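PDB 3GKB: putative enoyl-CoA hydratase from Streptomyces avermitilis, which probably acts on acyl-CoA thioesters as an enoyl-CoA hydratase or a related enzyme of the crotonase family. Local coordinates for residues 11-16 against 41-46. Numbering follows the deposited sequence.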
loop_
_atom_site.group_PDB
_atom_site.type_symbol
_atom_site.label_atom_id
_atom_site.label_comp_id
_atom_site.label_asym_id
_atom_site.label_seq_id
_atom_site.Cartn_x
_atom_site.Cartn_y
_atom_site.Cartn_z
ATOM N N LEU B 11 -27.273 -14.803 -14.543
ATOM C CA LEU B 11 -26.690 -13.576 -15.054
ATOM C C LEU B 11 -27.204 -13.306 -16.468
ATOM O O LEU B 11 -27.797 -14.195 -17.112
ATOM C CB LEU B 11 -25.155 -13.657 -15.019
ATOM C CG LEU B 11 -24.459 -14.742 -15.845
ATOM C CD1 LEU B 11 -24.226 -14.209 -17.244
ATOM C CD2 LEU B 11 -23.122 -15.206 -15.224
ATOM N N ARG B 12 -26.996 -12.071 -16.916
ATOM C CA ARG B 12 -27.250 -11.655 -18.300
ATOM C C ARG B 12 -26.034 -10.926 -18.835
ATOM O O ARG B 12 -25.358 -10.218 -18.090
ATOM C CB ARG B 12 -28.424 -10.687 -18.343
ATOM C CG ARG B 12 -29.731 -11.345 -18.057
ATOM C CD ARG B 12 -30.875 -10.341 -18.206
ATOM N NE ARG B 12 -30.863 -9.286 -17.191
ATOM C CZ ARG B 12 -31.172 -9.475 -15.909
ATOM N NH1 ARG B 12 -31.487 -10.686 -15.449
ATOM N NH2 ARG B 12 -31.163 -8.454 -15.079
ATOM N N VAL B 13 -25.766 -11.099 -20.125
ATOM C CA VAL B 13 -24.680 -10.418 -20.772
ATOM C C VAL B 13 -25.153 -9.676 -22.011
ATOM O O VAL B 13 -25.995 -10.175 -22.766
ATOM C CB VAL B 13 -23.553 -11.380 -21.188
ATOM C CG1 VAL B 13 -22.364 -10.582 -21.697
ATOM C CG2 VAL B 13 -23.148 -12.248 -20.047
ATOM N N SER B 14 -24.626 -8.481 -22.204
ATOM C CA SER B 14 -24.826 -7.748 -23.441
ATOM C C SER B 14 -23.554 -6.988 -23.777
ATOM O O SER B 14 -22.744 -6.692 -22.893
ATOM C CB SER B 14 -25.996 -6.794 -23.309
ATOM O OG SER B 14 -25.778 -5.831 -22.313
ATOM N N SER B 15 -23.339 -6.710 -25.052
ATOM C CA SER B 15 -22.148 -6.024 -25.426
ATOM C C SER B 15 -22.407 -5.125 -26.614
ATOM O O SER B 15 -23.225 -5.430 -27.488
ATOM C CB SER B 15 -21.016 -7.013 -25.705
ATOM O OG SER B 15 -21.248 -7.700 -26.907
ATOM N N GLU B 16 -21.702 -4.013 -26.613
ATOM C CA GLU B 16 -21.835 -3.004 -27.635
ATOM C C GLU B 16 -20.680 -2.051 -27.465
ATOM O O GLU B 16 -20.251 -1.803 -26.338
ATOM C CB GLU B 16 -23.150 -2.264 -27.438
ATOM C CG GLU B 16 -23.701 -1.614 -28.665
ATOM C CD GLU B 16 -25.099 -1.082 -28.406
ATOM O OE1 GLU B 16 -25.265 -0.202 -27.549
ATOM O OE2 GLU B 16 -26.044 -1.567 -29.037
ATOM N N ARG B 41 -17.869 -19.110 -15.842
ATOM C CA ARG B 41 -16.802 -19.701 -16.634
ATOM C C ARG B 41 -17.139 -19.671 -18.119
ATOM O O ARG B 41 -16.314 -19.270 -18.949
ATOM C CB ARG B 41 -16.529 -21.139 -16.192
ATOM C CG ARG B 41 -15.243 -21.680 -16.799
ATOM C CD ARG B 41 -14.755 -22.947 -16.106
ATOM N NE ARG B 41 -15.526 -24.082 -16.622
ATOM C CZ ARG B 41 -16.356 -24.862 -15.921
ATOM N NH1 ARG B 41 -16.564 -24.670 -14.625
ATOM N NH2 ARG B 41 -16.995 -25.861 -16.523
ATOM N N THR B 42 -18.354 -20.095 -18.454
ATOM C CA THR B 42 -18.802 -20.090 -19.856
ATOM C C THR B 42 -18.744 -18.704 -20.485
ATOM O O THR B 42 -18.179 -18.533 -21.581
ATOM C CB THR B 42 -20.232 -20.672 -19.998
ATOM O OG1 THR B 42 -20.251 -21.997 -19.462
ATOM C CG2 THR B 42 -20.653 -20.715 -21.463
ATOM N N VAL B 43 -19.304 -17.713 -19.795
ATOM C CA VAL B 43 -19.367 -16.374 -20.350
ATOM C C VAL B 43 -17.977 -15.752 -20.473
ATOM O O VAL B 43 -17.653 -15.203 -21.524
ATOM C CB VAL B 43 -20.294 -15.450 -19.556
ATOM C CG1 VAL B 43 -20.170 -14.010 -20.076
ATOM C CG2 VAL B 43 -21.704 -15.904 -19.700
ATOM N N LEU B 44 -17.144 -15.879 -19.444
ATOM C CA LEU B 44 -15.816 -15.290 -19.519
ATOM C C LEU B 44 -14.907 -15.998 -20.523
ATOM O O LEU B 44 -14.132 -15.357 -21.214
ATOM C CB LEU B 44 -15.162 -15.195 -18.138
ATOM C CG LEU B 44 -15.802 -14.182 -17.180
ATOM C CD1 LEU B 44 -15.162 -14.280 -15.797
ATOM C CD2 LEU B 44 -15.704 -12.737 -17.704
ATOM N N THR B 45 -15.014 -17.312 -20.612
ATOM C CA THR B 45 -14.212 -18.068 -21.576
ATOM C C THR B 45 -14.604 -17.665 -23.005
ATOM O O THR B 45 -13.719 -17.408 -23.834
ATOM C CB THR B 45 -14.371 -19.595 -21.334
ATOM O OG1 THR B 45 -13.842 -19.894 -20.030
ATOM C CG2 THR B 45 -13.590 -20.401 -22.352
ATOM N N THR B 46 -15.904 -17.534 -23.268
ATOM C CA THR B 46 -16.391 -17.076 -24.568
ATOM C C THR B 46 -15.915 -15.654 -24.878
ATOM O O THR B 46 -15.483 -15.361 -25.987
ATOM C CB THR B 46 -17.909 -17.098 -24.650
ATOM O OG1 THR B 46 -18.407 -18.425 -24.350
ATOM C CG2 THR B 46 -18.374 -16.635 -26.027
#
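T42 O, on the helical turn that sets V43 against L11 and V13, takes two bonds from T46. The turn belongs to helix 34-48, in the crotonase fold the crossover of a beta-alpha-beta unit joining strands 19-24 and 55-60. T46 N donates to T42 O at 3.0 Å as part of the ordinary helix, and T46 OG1 curls back to the same T42 O at 2.8 Å, arriving from the opposite face of the carbonyl plane and tilted 32° from it. One residue earlier, R41 O is held the same way by T45 N and T45 OG1, so two exposed threonines each donate their hydroxyl hydrogen back to the helix. V43 packs against I22 of strand 19-24 and against the neighbouring edge strand 11-16. The contact is wholly apolar. V13 and V43 point at each other tip to tip, and Y8 helps enclose V43. L11 instead runs past V43 in the opposite direction, its CD1 passing V43 CG2 at 3.9 Å. With V43 CG1 anti to its backbone N (chi1 172°), both methyls face the strand. V13 CG2 meets both, 3.9 Å from V43 CG2 and a tight 3.5 Å from V43 CG1.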